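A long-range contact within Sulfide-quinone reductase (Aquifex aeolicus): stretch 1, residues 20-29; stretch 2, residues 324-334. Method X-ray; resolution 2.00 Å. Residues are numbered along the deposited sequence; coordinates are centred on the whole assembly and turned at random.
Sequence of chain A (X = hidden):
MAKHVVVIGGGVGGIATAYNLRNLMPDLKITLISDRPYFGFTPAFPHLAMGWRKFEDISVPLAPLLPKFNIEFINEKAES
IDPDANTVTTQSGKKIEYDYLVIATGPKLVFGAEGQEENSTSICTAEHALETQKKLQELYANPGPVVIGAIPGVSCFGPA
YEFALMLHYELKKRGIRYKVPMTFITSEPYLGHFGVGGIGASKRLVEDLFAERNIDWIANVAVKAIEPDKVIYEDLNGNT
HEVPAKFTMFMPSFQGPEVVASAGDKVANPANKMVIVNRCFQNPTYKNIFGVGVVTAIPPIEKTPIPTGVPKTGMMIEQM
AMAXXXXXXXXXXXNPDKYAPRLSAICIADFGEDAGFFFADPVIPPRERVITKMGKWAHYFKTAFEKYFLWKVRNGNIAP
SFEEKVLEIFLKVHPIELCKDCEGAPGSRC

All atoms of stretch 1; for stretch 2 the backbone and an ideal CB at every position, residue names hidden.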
# COMPACT_ATOMS: atom_id res chain seq x y z
N ASN A 20 42.81 -3.92 11.46
CA ASN A 20 43.12 -3.99 10.02
C ASN A 20 44.57 -3.56 9.77
O ASN A 20 45.29 -4.24 9.04
CB ASN A 20 42.18 -3.12 9.18
CG ASN A 20 40.82 -3.76 8.94
OD1 ASN A 20 40.70 -4.96 8.72
ND2 ASN A 20 39.78 -2.93 8.96
N LEU A 21 44.97 -2.46 10.39
CA LEU A 21 46.35 -1.97 10.32
C LEU A 21 47.36 -2.97 10.88
O LEU A 21 48.42 -3.18 10.28
CB LEU A 21 46.47 -0.64 11.06
CG LEU A 21 45.95 0.61 10.33
CD1 LEU A 21 45.86 1.76 11.31
CD2 LEU A 21 46.84 0.97 9.14
N ARG A 22 47.03 -3.57 12.02
CA ARG A 22 47.93 -4.53 12.66
C ARG A 22 48.17 -5.77 11.80
O ARG A 22 49.31 -6.26 11.71
CB ARG A 22 47.42 -4.91 14.07
CG ARG A 22 48.16 -6.07 14.75
CD ARG A 22 49.69 -5.84 14.88
NE ARG A 22 50.05 -4.77 15.80
CZ ARG A 22 50.78 -3.69 15.50
NH1 ARG A 22 51.26 -3.51 14.27
NH2 ARG A 22 51.04 -2.79 16.43
N ASN A 23 47.11 -6.26 11.17
CA ASN A 23 47.19 -7.46 10.35
C ASN A 23 47.90 -7.20 9.02
O ASN A 23 48.57 -8.08 8.47
CB ASN A 23 45.79 -8.06 10.15
CG ASN A 23 45.26 -8.75 11.43
OD1 ASN A 23 44.20 -8.39 11.95
ND2 ASN A 23 46.00 -9.72 11.93
N LEU A 24 47.76 -5.97 8.52
CA LEU A 24 48.44 -5.51 7.31
C LEU A 24 49.93 -5.26 7.55
O LEU A 24 50.77 -5.54 6.68
CB LEU A 24 47.78 -4.24 6.80
CG LEU A 24 46.78 -4.24 5.62
CD1 LEU A 24 45.97 -5.51 5.50
CD2 LEU A 24 45.87 -3.03 5.69
N MET A 25 50.25 -4.73 8.72
CA MET A 25 51.60 -4.27 9.04
C MET A 25 51.95 -4.64 10.48
O MET A 25 51.70 -3.86 11.40
CB MET A 25 51.70 -2.76 8.81
CG MET A 25 53.09 -2.23 8.54
SD MET A 25 53.04 -0.50 8.01
CE MET A 25 52.69 -0.69 6.27
N PRO A 26 52.52 -5.85 10.69
CA PRO A 26 52.93 -6.33 12.01
C PRO A 26 53.89 -5.41 12.77
O PRO A 26 53.85 -5.39 14.00
CB PRO A 26 53.61 -7.66 11.69
CG PRO A 26 52.92 -8.13 10.45
CD PRO A 26 52.76 -6.87 9.65
N ASP A 27 54.75 -4.67 12.07
CA ASP A 27 55.74 -3.84 12.75
C ASP A 27 55.26 -2.41 13.05
O ASP A 27 55.90 -1.68 13.81
CB ASP A 27 57.10 -3.86 12.02
CG ASP A 27 57.11 -3.00 10.76
OD1 ASP A 27 56.06 -2.88 10.09
OD2 ASP A 27 58.20 -2.46 10.44
N LEU A 28 54.11 -2.03 12.48
CA LEU A 28 53.50 -0.72 12.71
C LEU A 28 53.23 -0.49 14.20
O LEU A 28 52.67 -1.35 14.86
CB LEU A 28 52.16 -0.66 11.97
CG LEU A 28 51.72 0.55 11.13
CD1 LEU A 28 50.21 0.57 10.99
CD2 LEU A 28 52.23 1.88 11.64
N LYS A 29 53.64 0.67 14.72
CA LYS A 29 53.26 1.04 16.08
C LYS A 29 51.84 1.62 16.06
O LYS A 29 51.54 2.50 15.25
CB LYS A 29 54.25 2.02 16.71
CG LYS A 29 53.98 2.30 18.18
CD LYS A 29 54.96 3.34 18.76
CE LYS A 29 54.58 3.70 20.20
NZ LYS A 29 55.36 4.86 20.72
N UNK A 324 40.52 2.76 5.02
CA UNK A 324 41.44 3.66 5.72
C UNK A 324 42.77 2.97 6.07
O UNK A 324 43.84 3.55 5.89
CB UNK A 324 40.78 4.19 6.99
N UNK A 325 42.68 1.73 6.55
CA UNK A 325 43.86 0.92 6.83
C UNK A 325 44.74 0.70 5.59
O UNK A 325 45.95 0.86 5.67
CB UNK A 325 43.43 -0.43 7.40
N UNK A 326 44.12 0.38 4.45
CA UNK A 326 44.87 0.22 3.20
C UNK A 326 45.49 1.53 2.73
O UNK A 326 46.63 1.55 2.27
CB UNK A 326 43.96 -0.34 2.11
N UNK A 327 44.73 2.62 2.86
CA UNK A 327 45.19 3.95 2.50
C UNK A 327 46.41 4.39 3.30
O UNK A 327 47.35 4.97 2.74
CB UNK A 327 44.06 4.96 2.69
N UNK A 328 46.39 4.13 4.61
CA UNK A 328 47.52 4.44 5.50
C UNK A 328 48.76 3.60 5.17
O UNK A 328 49.88 4.13 5.05
CB UNK A 328 47.12 4.21 6.96
N UNK A 329 48.55 2.30 5.03
CA UNK A 329 49.61 1.35 4.70
C UNK A 329 50.26 1.69 3.35
O UNK A 329 51.48 1.72 3.24
CB UNK A 329 49.05 -0.07 4.67
N UNK A 330 49.43 1.99 2.35
CA UNK A 330 49.92 2.36 1.02
C UNK A 330 50.67 3.68 0.99
O UNK A 330 51.59 3.85 0.19
CB UNK A 330 48.75 2.43 0.04
N UNK A 331 50.28 4.62 1.86
CA UNK A 331 51.04 5.86 1.98
C UNK A 331 52.44 5.58 2.53
O UNK A 331 53.43 6.05 1.97
CB UNK A 331 50.30 6.85 2.88
N UNK A 332 52.50 4.79 3.61
CA UNK A 332 53.77 4.38 4.22
C UNK A 332 54.70 3.71 3.21
O UNK A 332 55.91 3.98 3.18
CB UNK A 332 53.51 3.43 5.39
N UNK A 333 54.13 2.84 2.37
CA UNK A 333 54.90 2.04 1.43
C UNK A 333 55.12 2.70 0.07
O UNK A 333 55.64 2.08 -0.85
CB UNK A 333 54.20 0.69 1.23
N UNK A 334 54.72 3.97 -0.05
CA UNK A 334 54.76 4.72 -1.32
C UNK A 334 54.04 3.98 -2.45
O UNK A 334 54.53 3.89 -3.58
CB UNK A 334 56.21 4.99 -1.73

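Stretch 2 is helical through position 332 and crosses the helical start of stretch 1 at 44°, with the axes approaching to 9.2 Å. At position 324 the CA-to-CB bond points sideways and nothing of stretch 1 lies within 5.5 Å of its ideal CB, so stretch 1 sets no preference; Val324 makes no contact with stretch 1.

Position 325 is where the backbones come closest, its CA lying 5.2 Å from the CA of Leu21. The ideal CB points toward stretch 1 and already sits 3.5 Å from Asn20 CB, a tight fit that favours a small residue, alanine or glycine. Ala325 is found; its CB packs 3.9 Å from Leu21 CG and 4.0 Å from Leu24 CD2.

At 326 the bond points away, yet Leu24 CD2 is 4.9 Å from the ideal CB, so a long or flat side chain that bends back could cover this methyl. His326 does so with chi1 in m: Leu24 CD2 stands over one ring face, 4.0 Å from the centroid of the His326 ring and 5° off its normal, a CH-pi contact.

Position 328 turns back toward stretch 1, its ideal CB 3.9 Å from Leu21 CD2. Valine, isoleucine or leucine would suit this apolar neighbour. Ile328 places CG2 3.8 Å from Leu21 CD2.

The ideal CB of 329 faces Met25 CE at 4.0 Å and Leu24 CD2 at 4.5 Å, an apolar setting suited to a compact aliphatic residue. Val329 packs CG1 3.6 Å from Met25 CE, and its CG2, 3.9 Å from both Leu24 CB and Leu21 CD2, also lies 3.8 Å from Met25 CE.

Positions 327, 330 and 331 have nothing of stretch 1 near their ideal CB atoms, and many residues would serve; Asn327, Asn330 and Asp331 make no contact with it.

Position 332 points toward Met25, with CE 4.3 Å from the ideal CB and Leu28 beyond, favouring a longer aliphatic chain. Ile332 extends CD1 to 3.8 Å from Met25 SD and 4.2 Å from Leu28 CD2.

At 333 the backbone leaves helical angles and the bond points sideways. Leu24 O offers an acceptor, but at 9.0 Å from the ideal CB of 333 it suits arginine; lysine or glutamine could sit here without that bond. Arg333 crosses Met25, whose CE lies over one guanidinium face, 3.5 Å from Arg333 NE. Its NH2 gives Leu24 O a weak hydrogen bond (3.3 Å), and a water links Arg333 NH1 to the same oxygen.

Position 334, with positive phi and psi, suits glycine or asparagine; Asn334 lies out of reach.

Stretch 2 324-334: VAHNIVNDIRN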
# COMPACT_ATOMS: atom_id res chain seq x y z
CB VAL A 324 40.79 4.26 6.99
CG1 VAL A 324 41.85 4.82 7.95
CG2 VAL A 324 39.78 5.34 6.59
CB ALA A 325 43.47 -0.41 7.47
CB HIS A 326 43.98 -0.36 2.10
CG HIS A 326 43.84 -1.85 2.18
ND1 HIS A 326 44.81 -2.72 1.72
CD2 HIS A 326 42.84 -2.62 2.68
CE1 HIS A 326 44.41 -3.96 1.93
NE2 HIS A 326 43.22 -3.93 2.51
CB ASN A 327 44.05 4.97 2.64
CG ASN A 327 42.99 4.83 1.56
OD1 ASN A 327 41.87 5.34 1.69
ND2 ASN A 327 43.34 4.14 0.48
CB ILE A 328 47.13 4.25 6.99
CG1 ILE A 328 46.18 5.38 7.43
CG2 ILE A 328 48.37 4.25 7.89
CD1 ILE A 328 45.52 5.16 8.79
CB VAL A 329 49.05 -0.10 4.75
CG1 VAL A 329 49.94 -1.07 3.99
CG2 VAL A 329 48.89 -0.54 6.20
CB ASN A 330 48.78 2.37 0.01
CG ASN A 330 48.37 0.98 -0.41
OD1 ASN A 330 48.92 -0.01 0.06
ND2 ASN A 330 47.38 0.90 -1.31
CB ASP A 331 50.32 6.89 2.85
CG ASP A 331 50.99 8.25 2.80
OD1 ASP A 331 50.85 8.95 1.77
OD2 ASP A 331 51.68 8.61 3.78
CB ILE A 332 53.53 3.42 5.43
CG1 ILE A 332 52.82 4.15 6.57
CG2 ILE A 332 54.87 2.78 5.91
CD1 ILE A 332 52.36 3.26 7.71
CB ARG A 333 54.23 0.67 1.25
CG ARG A 333 54.35 -0.24 2.48
CD ARG A 333 53.54 -1.50 2.31
NE ARG A 333 53.73 -2.40 3.45
CZ ARG A 333 52.90 -3.40 3.76
NH1 ARG A 333 51.82 -3.63 3.03
NH2 ARG A 333 53.16 -4.15 4.82
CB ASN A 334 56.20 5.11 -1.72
CG ASN A 334 56.24 6.21 -2.78
OD1 ASN A 334 55.30 6.99 -2.94
ND2 ASN A 334 57.36 6.28 -3.51
O HOH W 1 49.98 -5.52 3.81
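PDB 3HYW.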